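PDB 5O8P: L-lysine 6-monooxygenase involved in desferrioxamine biosynthesis from Erwinia amylovora CFBP1430, which probably catalyses the NADPH- and FAD-dependent N-hydroxylation of cadaverine, a step in the biosynthesis of the siderophore desferrioxamine E. Local coordinates for residues D45-M50 / T340-Q345; L98-Y103 / A204-Y209; S180-N185 / Y208-T213. All coordinates share one frame; numbering follows the deposited sequence.

Interaction 1: D45-M50 / T340-Q345; sequences DWHTGM and TGYHYQ. With FAD (flavin-adenine dinucleotide), chain C.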
loop_
_atom_site.group_PDB
_atom_site.type_symbol
_atom_site.label_atom_id
_atom_site.label_comp_id
_atom_site.label_asym_id
_atom_site.label_seq_id
_atom_site.Cartn_x
_atom_site.Cartn_y
_atom_site.Cartn_z
ATOM N N ASP B 45 -25.014 -7.110 21.729
ATOM C CA ASP B 45 -24.793 -8.001 20.601
ATOM C C ASP B 45 -25.114 -7.194 19.357
ATOM O O ASP B 45 -26.274 -6.990 19.010
ATOM C CB ASP B 45 -25.650 -9.274 20.710
ATOM C CG ASP B 45 -24.972 -10.521 20.122
ATOM O OD1 ASP B 45 -23.777 -10.464 19.726
ATOM O OD2 ASP B 45 -25.656 -11.577 20.067
ATOM N N TRP B 46 -24.047 -6.716 18.713
ATOM C CA TRP B 46 -24.120 -5.660 17.701
ATOM C C TRP B 46 -24.032 -6.215 16.298
ATOM O O TRP B 46 -23.025 -6.839 15.920
ATOM C CB TRP B 46 -22.965 -4.702 17.921
ATOM C CG TRP B 46 -22.948 -3.463 17.101
ATOM C CD1 TRP B 46 -23.880 -2.461 17.095
ATOM C CD2 TRP B 46 -21.907 -3.059 16.202
ATOM N NE1 TRP B 46 -23.492 -1.461 16.224
ATOM C CE2 TRP B 46 -22.285 -1.802 15.664
ATOM C CE3 TRP B 46 -20.704 -3.658 15.765
ATOM C CZ2 TRP B 46 -21.499 -1.127 14.720
ATOM C CZ3 TRP B 46 -19.917 -2.984 14.830
ATOM C CH2 TRP B 46 -20.319 -1.727 14.320
ATOM N N HIS B 47 -25.119 -5.996 15.548
ATOM C CA HIS B 47 -25.219 -6.280 14.114
ATOM C C HIS B 47 -24.577 -7.614 13.725
ATOM O O HIS B 47 -23.612 -7.656 12.938
ATOM C CB HIS B 47 -24.663 -5.089 13.307
ATOM C CG HIS B 47 -25.465 -3.825 13.456
ATOM N ND1 HIS B 47 -26.841 -3.826 13.573
ATOM C CD2 HIS B 47 -25.080 -2.530 13.553
ATOM C CE1 HIS B 47 -27.270 -2.584 13.710
ATOM N NE2 HIS B 47 -26.221 -1.778 13.697
ATOM N N THR B 48 -25.123 -8.695 14.298
ATOM C CA THR B 48 -24.597 -10.069 14.135
ATOM C C THR B 48 -25.016 -10.766 12.839
ATOM O O THR B 48 -24.415 -11.783 12.466
ATOM C CB THR B 48 -24.991 -10.988 15.315
ATOM O OG1 THR B 48 -26.419 -11.052 15.420
ATOM C CG2 THR B 48 -24.391 -10.478 16.619
ATOM N N GLY B 49 -26.026 -10.228 12.158
ATOM C CA GLY B 49 -26.380 -10.698 10.810
ATOM C C GLY B 49 -25.360 -10.352 9.734
ATOM O O GLY B 49 -25.293 -11.011 8.713
ATOM N N MET B 50 -24.586 -9.297 9.964
ATOM C CA MET B 50 -23.533 -8.818 9.069
ATOM C C MET B 50 -22.126 -9.099 9.586
ATOM O O MET B 50 -21.165 -8.534 9.059
ATOM C CB MET B 50 -23.704 -7.299 8.884
ATOM C CG MET B 50 -24.796 -6.883 7.919
ATOM S SD MET B 50 -24.662 -7.719 6.339
ATOM C CE MET B 50 -22.947 -7.443 5.899
ATOM N N THR B 340 -30.830 -2.262 1.997
ATOM C CA THR B 340 -31.310 -0.904 1.840
ATOM C C THR B 340 -31.112 -0.064 3.116
ATOM O O THR B 340 -31.656 1.046 3.234
ATOM C CB THR B 340 -32.789 -0.947 1.433
ATOM O OG1 THR B 340 -33.500 -1.844 2.303
ATOM C CG2 THR B 340 -32.907 -1.442 -0.010
ATOM N N GLY B 341 -30.338 -0.594 4.066
ATOM C CA GLY B 341 -29.956 0.157 5.249
ATOM C C GLY B 341 -31.071 0.365 6.259
ATOM O O GLY B 341 -32.015 -0.422 6.322
ATOM N N TYR B 342 -30.946 1.451 7.028
ATOM C CA TYR B 342 -31.735 1.712 8.228
ATOM C C TYR B 342 -32.347 3.118 8.192
ATOM O O TYR B 342 -31.833 4.003 7.534
ATOM C CB TYR B 342 -30.829 1.586 9.459
ATOM C CG TYR B 342 -30.295 0.187 9.706
ATOM C CD1 TYR B 342 -29.295 -0.370 8.916
ATOM C CD2 TYR B 342 -30.777 -0.568 10.768
ATOM C CE1 TYR B 342 -28.822 -1.649 9.153
ATOM C CE2 TYR B 342 -30.290 -1.840 11.035
ATOM C CZ TYR B 342 -29.313 -2.383 10.224
ATOM O OH TYR B 342 -28.835 -3.657 10.478
ATOM N N HIS B 343 -33.441 3.315 8.914
ATOM C CA HIS B 343 -34.076 4.634 9.058
ATOM C C HIS B 343 -34.409 4.847 10.530
ATOM O O HIS B 343 -34.805 3.888 11.196
ATOM C CB HIS B 343 -35.333 4.692 8.166
ATOM C CG HIS B 343 -36.211 5.887 8.377
ATOM N ND1 HIS B 343 -35.776 7.185 8.183
ATOM C CD2 HIS B 343 -37.526 5.973 8.699
ATOM C CE1 HIS B 343 -36.779 8.018 8.403
ATOM N NE2 HIS B 343 -37.850 7.308 8.720
ATOM N N TYR B 344 -34.185 6.046 11.077
ATOM C CA TYR B 344 -34.645 6.340 12.443
ATOM C C TYR B 344 -36.075 6.835 12.398
ATOM O O TYR B 344 -36.413 7.677 11.581
ATOM C CB TYR B 344 -33.762 7.376 13.167
ATOM C CG TYR B 344 -34.237 7.699 14.598
ATOM C CD1 TYR B 344 -35.186 8.703 14.847
ATOM C CD2 TYR B 344 -33.725 7.002 15.703
ATOM C CE1 TYR B 344 -35.618 8.990 16.146
ATOM C CE2 TYR B 344 -34.155 7.279 17.002
ATOM C CZ TYR B 344 -35.103 8.268 17.217
ATOM O OH TYR B 344 -35.515 8.544 18.499
ATOM N N GLN B 345 -36.914 6.300 13.272
ATOM C CA GLN B 345 -38.184 6.943 13.596
ATOM C C GLN B 345 -38.381 6.891 15.112
ATOM O O GLN B 345 -38.010 5.898 15.760
ATOM C CB GLN B 345 -39.368 6.347 12.817
ATOM C CG GLN B 345 -39.648 4.875 13.068
ATOM C CD GLN B 345 -40.686 4.312 12.107
ATOM O OE1 GLN B 345 -40.667 4.609 10.910
ATOM N NE2 GLN B 345 -41.590 3.490 12.624
HETATM P PA FAD C . -27.914 0.225 18.177
HETATM O O1A FAD C . -27.255 -1.122 17.946
HETATM O O2A FAD C . -29.094 0.627 17.325
HETATM O O5B FAD C . -28.334 0.231 19.737
HETATM C C5B FAD C . -29.672 0.443 20.174
HETATM C C4B FAD C . -30.054 -0.422 21.370
HETATM O O4B FAD C . -31.210 0.141 22.010
HETATM C C3B FAD C . -30.435 -1.843 20.968
HETATM O O3B FAD C . -29.762 -2.764 21.836
HETATM C C2B FAD C . -31.958 -1.882 21.088
HETATM O O2B FAD C . -32.485 -3.161 21.453
HETATM C C1B FAD C . -32.216 -0.867 22.185
HETATM N N9A FAD C . -33.595 -0.311 22.255
HETATM C C8A FAD C . -34.341 0.237 21.273
HETATM N N7A FAD C . -35.552 0.628 21.758
HETATM C C5A FAD C . -35.589 0.330 23.075
HETATM C C6A FAD C . -36.554 0.462 24.201
HETATM N N6A FAD C . -37.776 1.016 24.014
HETATM N N1A FAD C . -36.173 0.015 25.427
HETATM C C2A FAD C . -34.963 -0.543 25.642
HETATM N N3A FAD C . -34.048 -0.700 24.666
HETATM C C4A FAD C . -34.293 -0.289 23.392
HETATM N N1 FAD C . -20.219 2.950 11.961
HETATM C C2 FAD C . -18.881 3.160 12.072
HETATM O O2 FAD C . -18.490 4.290 12.441
HETATM N N3 FAD C . -17.973 2.194 11.808
HETATM C C4 FAD C . -18.339 0.962 11.410
HETATM O O4 FAD C . -17.483 0.090 11.166
HETATM C C4X FAD C . -19.784 0.652 11.264
HETATM N N5 FAD C . -20.217 -0.566 10.872
HETATM C C5X FAD C . -21.542 -0.815 10.746
HETATM C C6 FAD C . -21.930 -2.088 10.335
HETATM C C7 FAD C . -23.275 -2.419 10.184
HETATM C C7M FAD C . -23.670 -3.805 9.736
HETATM C C8 FAD C . -24.311 -1.385 10.470
HETATM C C8M FAD C . -25.771 -1.717 10.314
HETATM C C9 FAD C . -23.933 -0.105 10.878
HETATM C C9A FAD C . -22.579 0.243 11.036
HETATM N N10 FAD C . -22.140 1.544 11.458
HETATM C C10 FAD C . -20.737 1.757 11.569
HETATM C "C1'" FAD C . -23.062 2.667 11.782
HETATM C "C2'" FAD C . -23.381 2.757 13.293
HETATM O "O2'" FAD C . -22.172 2.645 14.072
HETATM C "C3'" FAD C . -24.404 1.712 13.778
HETATM O "O3'" FAD C . -25.654 1.877 13.090
HETATM C "C4'" FAD C . -24.668 1.772 15.288
HETATM O "O4'" FAD C . -25.101 0.487 15.748
HETATM C "C5'" FAD C . -25.723 2.809 15.665
HETATM O "O5'" FAD C . -25.541 3.184 17.032
HETATM P P FAD C . -26.708 2.952 18.103
HETATM O O1P FAD C . -26.189 3.380 19.460
HETATM O O2P FAD C . -27.896 3.647 17.498
HETATM O O3P FAD C . -26.725 1.326 18.017
#

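Interaction 2: L98-Y103 / A204-Y209; sequences LMRKEY and AAEIYY. With FAD (flavin-adenine dinucleotide), chain C.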
loop_
_atom_site.group_PDB
_atom_site.type_symbol
_atom_site.label_atom_id
_atom_site.label_comp_id
_atom_site.label_asym_id
_atom_site.label_seq_id
_atom_site.Cartn_x
_atom_site.Cartn_y
_atom_site.Cartn_z
ATOM N N LEU B 98 -10.301 -2.896 13.353
ATOM C CA LEU B 98 -10.700 -4.087 14.051
ATOM C C LEU B 98 -11.644 -4.915 13.189
ATOM O O LEU B 98 -12.446 -4.370 12.421
ATOM C CB LEU B 98 -11.437 -3.711 15.316
ATOM C CG LEU B 98 -10.700 -2.992 16.428
ATOM C CD1 LEU B 98 -11.689 -2.574 17.522
ATOM C CD2 LEU B 98 -9.608 -3.895 16.982
ATOM N N MET B 99 -11.559 -6.234 13.339
ATOM C CA MET B 99 -12.572 -7.136 12.804
ATOM C C MET B 99 -13.877 -6.855 13.560
ATOM O O MET B 99 -13.841 -6.651 14.762
ATOM C CB MET B 99 -12.180 -8.590 13.064
ATOM C CG MET B 99 -10.834 -9.068 12.527
ATOM S SD MET B 99 -10.417 -8.575 10.847
ATOM C CE MET B 99 -11.807 -9.128 9.858
ATOM N N ARG B 100 -15.027 -6.878 12.891
ATOM C CA ARG B 100 -16.305 -6.706 13.593
ATOM C C ARG B 100 -16.494 -7.706 14.698
ATOM O O ARG B 100 -17.081 -7.376 15.719
ATOM C CB ARG B 100 -17.498 -6.841 12.664
ATOM C CG ARG B 100 -17.644 -5.722 11.673
ATOM C CD ARG B 100 -19.036 -5.125 11.672
ATOM N NE ARG B 100 -19.224 -4.441 10.408
ATOM C CZ ARG B 100 -19.548 -5.031 9.262
ATOM N NH1 ARG B 100 -19.712 -6.345 9.180
ATOM N NH2 ARG B 100 -19.675 -4.289 8.169
ATOM N N LYS B 101 -16.020 -8.927 14.496
ATOM C CA LYS B 101 -16.113 -9.935 15.532
ATOM C C LYS B 101 -15.339 -9.513 16.776
ATOM O O LYS B 101 -15.813 -9.716 17.886
ATOM C CB LYS B 101 -15.649 -11.303 15.025
ATOM C CG LYS B 101 -15.443 -12.342 16.119
ATOM C CD LYS B 101 -15.613 -13.765 15.616
ATOM C CE LYS B 101 -17.069 -14.184 15.710
ATOM N NZ LYS B 101 -17.314 -15.485 15.032
ATOM N N GLU B 102 -14.166 -8.924 16.593
ATOM C CA GLU B 102 -13.368 -8.491 17.726
ATOM C C GLU B 102 -13.984 -7.259 18.397
ATOM O O GLU B 102 -13.963 -7.152 19.612
ATOM C CB GLU B 102 -11.922 -8.240 17.306
ATOM C CG GLU B 102 -10.978 -7.999 18.472
ATOM C CD GLU B 102 -9.534 -8.356 18.168
ATOM O OE1 GLU B 102 -9.030 -8.044 17.070
ATOM O OE2 GLU B 102 -8.892 -8.946 19.060
ATOM N N TYR B 103 -14.547 -6.339 17.622
ATOM C CA TYR B 103 -15.159 -5.147 18.200
ATOM C C TYR B 103 -16.321 -5.560 19.064
ATOM O O TYR B 103 -16.527 -5.010 20.151
ATOM C CB TYR B 103 -15.647 -4.195 17.119
ATOM C CG TYR B 103 -16.334 -2.938 17.627
ATOM C CD1 TYR B 103 -15.614 -1.893 18.187
ATOM C CD2 TYR B 103 -17.698 -2.788 17.518
ATOM C CE1 TYR B 103 -16.242 -0.736 18.629
ATOM C CE2 TYR B 103 -18.338 -1.632 17.957
ATOM C CZ TYR B 103 -17.609 -0.617 18.508
ATOM O OH TYR B 103 -18.254 0.518 18.944
ATOM N N ALA B 204 -24.336 -4.023 1.400
ATOM C CA ALA B 204 -24.557 -4.599 0.079
ATOM C C ALA B 204 -23.265 -5.158 -0.501
ATOM O O ALA B 204 -23.212 -6.305 -0.947
ATOM C CB ALA B 204 -25.133 -3.548 -0.874
ATOM N N ALA B 205 -22.219 -4.343 -0.473
ATOM C CA ALA B 205 -20.945 -4.736 -1.056
ATOM C C ALA B 205 -20.328 -5.917 -0.327
ATOM O O ALA B 205 -19.831 -6.839 -0.970
ATOM C CB ALA B 205 -19.983 -3.564 -1.084
ATOM N N GLU B 206 -20.354 -5.891 1.003
ATOM C CA GLU B 206 -19.798 -6.993 1.800
ATOM C C GLU B 206 -20.500 -8.302 1.516
ATOM O O GLU B 206 -19.844 -9.335 1.404
ATOM C CB GLU B 206 -19.904 -6.695 3.284
ATOM C CG GLU B 206 -18.874 -5.697 3.743
ATOM C CD GLU B 206 -19.065 -5.230 5.169
ATOM O OE1 GLU B 206 -20.074 -5.600 5.810
ATOM O OE2 GLU B 206 -18.184 -4.478 5.657
ATOM N N ILE B 207 -21.826 -8.232 1.398
ATOM C CA ILE B 207 -22.646 -9.375 1.043
ATOM C C ILE B 207 -22.321 -9.829 -0.365
ATOM O O ILE B 207 -22.083 -11.009 -0.569
ATOM C CB ILE B 207 -24.160 -9.062 1.176
ATOM C CG1 ILE B 207 -24.531 -9.007 2.647
ATOM C CG2 ILE B 207 -25.028 -10.089 0.452
ATOM C CD1 ILE B 207 -25.923 -8.484 2.926
ATOM N N TYR B 208 -22.311 -8.900 -1.323
ATOM C CA TYR B 208 -21.996 -9.244 -2.711
ATOM C C TYR B 208 -20.651 -9.957 -2.829
ATOM O O TYR B 208 -20.537 -10.968 -3.508
ATOM C CB TYR B 208 -22.025 -8.021 -3.629
ATOM C CG TYR B 208 -22.027 -8.417 -5.082
ATOM C CD1 TYR B 208 -20.832 -8.585 -5.777
ATOM C CD2 TYR B 208 -23.224 -8.660 -5.751
ATOM C CE1 TYR B 208 -20.826 -8.949 -7.110
ATOM C CE2 TYR B 208 -23.237 -9.044 -7.083
ATOM C CZ TYR B 208 -22.040 -9.184 -7.767
ATOM O OH TYR B 208 -22.068 -9.559 -9.096
ATOM N N TYR B 209 -19.646 -9.434 -2.149
ATOM C CA TYR B 209 -18.343 -10.074 -2.105
ATOM C C TYR B 209 -18.402 -11.470 -1.477
ATOM O O TYR B 209 -17.756 -12.403 -1.960
ATOM C CB TYR B 209 -17.341 -9.185 -1.351
ATOM C CG TYR B 209 -15.930 -9.693 -1.451
ATOM C CD1 TYR B 209 -15.147 -9.419 -2.567
ATOM C CD2 TYR B 209 -15.390 -10.476 -0.447
ATOM C CE1 TYR B 209 -13.858 -9.900 -2.667
ATOM C CE2 TYR B 209 -14.099 -10.957 -0.539
ATOM C CZ TYR B 209 -13.346 -10.668 -1.655
ATOM O OH TYR B 209 -12.073 -11.136 -1.736
HETATM P PA FAD C . -27.914 0.225 18.177
HETATM O O1A FAD C . -27.255 -1.122 17.946
HETATM O O2A FAD C . -29.094 0.627 17.325
HETATM O O5B FAD C . -28.334 0.231 19.737
HETATM C C5B FAD C . -29.672 0.443 20.174
HETATM C C4B FAD C . -30.054 -0.422 21.370
HETATM O O4B FAD C . -31.210 0.141 22.010
HETATM C C3B FAD C . -30.435 -1.843 20.968
HETATM O O3B FAD C . -29.762 -2.764 21.836
HETATM C C2B FAD C . -31.958 -1.882 21.088
HETATM O O2B FAD C . -32.485 -3.161 21.453
HETATM C C1B FAD C . -32.216 -0.867 22.185
HETATM N N9A FAD C . -33.595 -0.311 22.255
HETATM C C8A FAD C . -34.341 0.237 21.273
HETATM N N7A FAD C . -35.552 0.628 21.758
HETATM C C5A FAD C . -35.589 0.330 23.075
HETATM C C6A FAD C . -36.554 0.462 24.201
HETATM N N6A FAD C . -37.776 1.016 24.014
HETATM N N1A FAD C . -36.173 0.015 25.427
HETATM C C2A FAD C . -34.963 -0.543 25.642
HETATM N N3A FAD C . -34.048 -0.700 24.666
HETATM C C4A FAD C . -34.293 -0.289 23.392
HETATM N N1 FAD C . -20.219 2.950 11.961
HETATM C C2 FAD C . -18.881 3.160 12.072
HETATM O O2 FAD C . -18.490 4.290 12.441
HETATM N N3 FAD C . -17.973 2.194 11.808
HETATM C C4 FAD C . -18.339 0.962 11.410
HETATM O O4 FAD C . -17.483 0.090 11.166
HETATM C C4X FAD C . -19.784 0.652 11.264
HETATM N N5 FAD C . -20.217 -0.566 10.872
HETATM C C5X FAD C . -21.542 -0.815 10.746
HETATM C C6 FAD C . -21.930 -2.088 10.335
HETATM C C7 FAD C . -23.275 -2.419 10.184
HETATM C C7M FAD C . -23.670 -3.805 9.736
HETATM C C8 FAD C . -24.311 -1.385 10.470
HETATM C C8M FAD C . -25.771 -1.717 10.314
HETATM C C9 FAD C . -23.933 -0.105 10.878
HETATM C C9A FAD C . -22.579 0.243 11.036
HETATM N N10 FAD C . -22.140 1.544 11.458
HETATM C C10 FAD C . -20.737 1.757 11.569
HETATM C "C1'" FAD C . -23.062 2.667 11.782
HETATM C "C2'" FAD C . -23.381 2.757 13.293
HETATM O "O2'" FAD C . -22.172 2.645 14.072
HETATM C "C3'" FAD C . -24.404 1.712 13.778
HETATM O "O3'" FAD C . -25.654 1.877 13.090
HETATM C "C4'" FAD C . -24.668 1.772 15.288
HETATM O "O4'" FAD C . -25.101 0.487 15.748
HETATM C "C5'" FAD C . -25.723 2.809 15.665
HETATM O "O5'" FAD C . -25.541 3.184 17.032
HETATM P P FAD C . -26.708 2.952 18.103
HETATM O O1P FAD C . -26.189 3.380 19.460
HETATM O O2P FAD C . -27.896 3.647 17.498
HETATM O O3P FAD C . -26.725 1.326 18.017
#

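Interaction 3: S180-N185 / Y208-T213; sequences SEYLLN and YYDLLT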
loop_
_atom_site.group_PDB
_atom_site.type_symbol
_atom_site.label_atom_id
_atom_site.label_comp_id
_atom_site.label_asym_id
_atom_site.label_seq_id
_atom_site.Cartn_x
_atom_site.Cartn_y
_atom_site.Cartn_z
ATOM N N SER B 180 -29.427 -7.130 7.576
ATOM C CA SER B 180 -29.372 -7.468 9.008
ATOM C C SER B 180 -29.675 -8.924 9.359
ATOM O O SER B 180 -29.249 -9.390 10.410
ATOM C CB SER B 180 -30.334 -6.578 9.780
ATOM O OG SER B 180 -31.577 -6.528 9.130
ATOM N N GLU B 181 -30.426 -9.624 8.505
ATOM C CA GLU B 181 -30.731 -11.031 8.708
ATOM C C GLU B 181 -29.931 -11.944 7.759
ATOM O O GLU B 181 -30.327 -13.102 7.515
ATOM C CB GLU B 181 -32.220 -11.234 8.459
ATOM C CG GLU B 181 -33.159 -10.279 9.185
ATOM C CD GLU B 181 -34.608 -10.461 8.710
ATOM O OE1 GLU B 181 -35.229 -11.519 9.007
ATOM O OE2 GLU B 181 -35.125 -9.555 8.011
ATOM N N TYR B 182 -28.832 -11.434 7.193
ATOM C CA TYR B 182 -28.128 -12.130 6.116
ATOM C C TYR B 182 -27.490 -13.435 6.583
ATOM O O TYR B 182 -27.738 -14.481 5.996
ATOM C CB TYR B 182 -27.051 -11.240 5.462
ATOM C CG TYR B 182 -26.089 -12.004 4.570
ATOM C CD1 TYR B 182 -26.531 -12.584 3.378
ATOM C CD2 TYR B 182 -24.750 -12.157 4.922
ATOM C CE1 TYR B 182 -25.660 -13.303 2.571
ATOM C CE2 TYR B 182 -23.863 -12.853 4.104
ATOM C CZ TYR B 182 -24.320 -13.425 2.929
ATOM O OH TYR B 182 -23.468 -14.139 2.103
ATOM N N LEU B 183 -26.663 -13.379 7.618
ATOM C CA LEU B 183 -25.951 -14.582 8.039
ATOM C C LEU B 183 -26.872 -15.743 8.386
ATOM O O LEU B 183 -26.528 -16.876 8.084
ATOM C CB LEU B 183 -24.981 -14.307 9.193
ATOM C CG LEU B 183 -23.537 -13.904 8.830
ATOM C CD1 LEU B 183 -22.674 -14.088 10.074
ATOM C CD2 LEU B 183 -22.933 -14.674 7.653
ATOM N N LEU B 184 -28.035 -15.460 8.955
ATOM C CA LEU B 184 -29.028 -16.509 9.278
ATOM C C LEU B 184 -29.623 -17.162 8.030
ATOM O O LEU B 184 -29.915 -18.355 8.039
ATOM C CB LEU B 184 -30.195 -15.955 10.104
ATOM C CG LEU B 184 -29.989 -15.065 11.340
ATOM C CD1 LEU B 184 -31.357 -14.643 11.889
ATOM C CD2 LEU B 184 -29.120 -15.731 12.408
ATOM N N ASN B 185 -29.811 -16.377 6.970
ATOM C CA ASN B 185 -30.427 -16.857 5.727
ATOM C C ASN B 185 -29.437 -17.197 4.595
ATOM O O ASN B 185 -29.858 -17.517 3.487
ATOM C CB ASN B 185 -31.423 -15.815 5.231
ATOM C CG ASN B 185 -32.594 -15.644 6.173
ATOM O OD1 ASN B 185 -33.670 -16.210 5.955
ATOM N ND2 ASN B 185 -32.397 -14.872 7.226
ATOM N N TYR B 208 -22.311 -8.900 -1.323
ATOM C CA TYR B 208 -21.996 -9.244 -2.711
ATOM C C TYR B 208 -20.651 -9.957 -2.829
ATOM O O TYR B 208 -20.537 -10.968 -3.508
ATOM C CB TYR B 208 -22.025 -8.021 -3.629
ATOM C CG TYR B 208 -22.027 -8.417 -5.082
ATOM C CD1 TYR B 208 -20.832 -8.585 -5.777
ATOM C CD2 TYR B 208 -23.224 -8.660 -5.751
ATOM C CE1 TYR B 208 -20.826 -8.949 -7.110
ATOM C CE2 TYR B 208 -23.237 -9.044 -7.083
ATOM C CZ TYR B 208 -22.040 -9.184 -7.767
ATOM O OH TYR B 208 -22.068 -9.559 -9.096
ATOM N N TYR B 209 -19.646 -9.434 -2.149
ATOM C CA TYR B 209 -18.343 -10.074 -2.105
ATOM C C TYR B 209 -18.402 -11.470 -1.477
ATOM O O TYR B 209 -17.756 -12.403 -1.960
ATOM C CB TYR B 209 -17.341 -9.185 -1.351
ATOM C CG TYR B 209 -15.930 -9.693 -1.451
ATOM C CD1 TYR B 209 -15.147 -9.419 -2.567
ATOM C CD2 TYR B 209 -15.390 -10.476 -0.447
ATOM C CE1 TYR B 209 -13.858 -9.900 -2.667
ATOM C CE2 TYR B 209 -14.099 -10.957 -0.539
ATOM C CZ TYR B 209 -13.346 -10.668 -1.655
ATOM O OH TYR B 209 -12.073 -11.136 -1.736
ATOM N N ASP B 210 -19.168 -11.602 -0.397
ATOM C CA ASP B 210 -19.290 -12.872 0.328
ATOM C C ASP B 210 -19.869 -13.948 -0.583
ATOM O O ASP B 210 -19.336 -15.051 -0.648
ATOM C CB ASP B 210 -20.182 -12.695 1.566
ATOM C CG ASP B 210 -19.986 -13.785 2.603
ATOM O OD1 ASP B 210 -18.853 -13.919 3.106
ATOM O OD2 ASP B 210 -20.981 -14.459 2.956
ATOM N N LEU B 211 -20.945 -13.599 -1.291
ATOM C CA LEU B 211 -21.616 -14.513 -2.213
ATOM C C LEU B 211 -20.779 -14.796 -3.456
ATOM O O LEU B 211 -20.750 -15.934 -3.922
ATOM C CB LEU B 211 -23.003 -13.974 -2.618
ATOM C CG LEU B 211 -24.025 -13.869 -1.475
ATOM C CD1 LEU B 211 -25.268 -13.105 -1.917
ATOM C CD2 LEU B 211 -24.398 -15.242 -0.964
ATOM N N LEU B 212 -20.106 -13.771 -3.985
ATOM C CA LEU B 212 -19.236 -13.914 -5.166
ATOM C C LEU B 212 -18.112 -14.921 -4.926
ATOM O O LEU B 212 -17.728 -15.653 -5.833
ATOM C CB LEU B 212 -18.641 -12.563 -5.578
ATOM C CG LEU B 212 -17.763 -12.527 -6.840
ATOM C CD1 LEU B 212 -18.505 -13.069 -8.054
ATOM C CD2 LEU B 212 -17.285 -11.109 -7.114
ATOM N N THR B 213 -17.603 -14.952 -3.701
ATOM C CA THR B 213 -16.608 -15.931 -3.281
ATOM C C THR B 213 -17.023 -17.369 -3.586
ATOM O O THR B 213 -16.201 -18.155 -4.025
ATOM C CB THR B 213 -16.312 -15.761 -1.775
ATOM O OG1 THR B 213 -15.715 -14.471 -1.559
ATOM C CG2 THR B 213 -15.392 -16.848 -1.245
#

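Interaction 1: D45-M50 / T340-Q345
H47 and Y342 meet at the dimethylbenzene end of the flavin, in the FAD pocket of this N-hydroxylating monooxygenase. Segment 45-50 is an irregular loop following strand 35-38, and Y342 lies on the short strand 342-343. Along the loop, W46 comes to the cofactor first. Its CG is anti to the backbone N (chi1 -173°), and the indole NE1 donates to FAD O4' at 2.6 Å with an N-H...O angle of 167°, a nearly straight bond to the ribityl chain. H47 follows, with CD2 lying 3.3 Å above one face of the W46 ring, offset toward its rim. NE2 of H47 makes only a weak bond to the same FAD O4', and FAD C8M sits over one face of the imidazole. From the second segment comes Y342, whose OH is 3.7 Å from H47 ND1; this is packing without a hydrogen bond. The two rings are oblique, with planes at 52° and centroids 5.4 Å apart, and their side chains run past each other in opposite directions. The methyl C8M is therefore flanked by both rings, lying 3.3 Å from Y342 CE1. At the end of the segment, M50 contacts the other flavin methyl, with its CB 3.6 Å from FAD C7M.

Interaction 2: L98-Y103 / A204-Y209
R100 and E206 face each other in a buried salt bridge beside the flavin, their side chains arriving from opposite directions. R100 is the first residue of helix 100-113, with M99 at the N-cap position, and its CB is directed toward segment 204-209 of helix 202-213. CG lies beside the backbone N, and a bend at chi2 (-129°) turns the chain so that NE comes to 3.6 Å from FAD C6. Beyond NE, one face of the guanidinium lies under FAD C7M, which is 4.3 Å above the plane and over its centre. At the tip, NH2 donates to E206 OE1 at 2.7 Å; the acceptor is nearly in the guanidinium plane, the N-H...O angle is 170°, and OE1 uses its syn lone pair. OE2 of E206 is also near, 2.9 Å from NH2, although the carboxylate is rotated 59° from the guanidinium plane. Q202 NE2 donates to OE2, a second-shell bond that restrains E206. R100 lines the FAD pocket and also binds NADP(+), so the in-plane bond to E206 is consistent with holding a residue common to both cofactor sites. Around the bridge, strand 97-99 leads into helix 100-113, while E206 packs against L278 of helix 276-290.

Interaction 3: S180-N185 / Y208-T213
The first turn of helix 182-190, whose backbone bonding is weak, lies beside the regular helical backbone of 208-213, and the two are joined by Y182, D210 and L211. Y182 reaches across with CG anti to its own backbone N (chi1 167°), and its OH donates to D210 OD2 at 2.6 Å. The acceptor is in the phenol plane, at the ring edge, while the carboxylate is turned 81° from that plane; OD2 receives the bond through its anti lone pair. K186 NZ forms a salt bridge with the same OD2, so a hydroxyl and an ammonium group both grip one oxygen. L211 adds apolar packing beside the hydroxyl: its CD2 is 3.4 Å from Y182 OH and 4.2 Å from Y182 CE1. Within each segment a side chain also bonds to a backbone carbonyl: N185 ND2 donates to E181 O at 2.7 Å, and T213 OG1 joins T213 N on Y209 O, from opposite faces of the carbonyl plane. L211 also touches L222 of strand 221-225. Helices 182-190 and 202-213 are successive connections between strands of one parallel sheet, the arrangement of a Rossmann-type NADP-binding domain, consistent with the NADP(+)-binding S203 near the start of the second helix.

From the N terminus, the loop 45-50 and then the start of helix 100-113 bring FAD-contacting residues into place before the chain enters the parallel-sheet region with 180-185. Helix 202-213 closes two loops: 204-209 returns to 98-103 in interaction 2, and 208-213 to 180-185 in interaction 3, so the shorter loop shares its last stretch with the longer one. Interaction 1, completed by 340-345, encloses both. M50 links interactions 1 and 2, its SD packing on I207 CD1 at 3.7 Å, while G49 O and L183 N, 2.9 Å apart, probably hydrogen-bond between interactions 1 and 3. Together they join the flavin pocket to the Rossmann-type sheet.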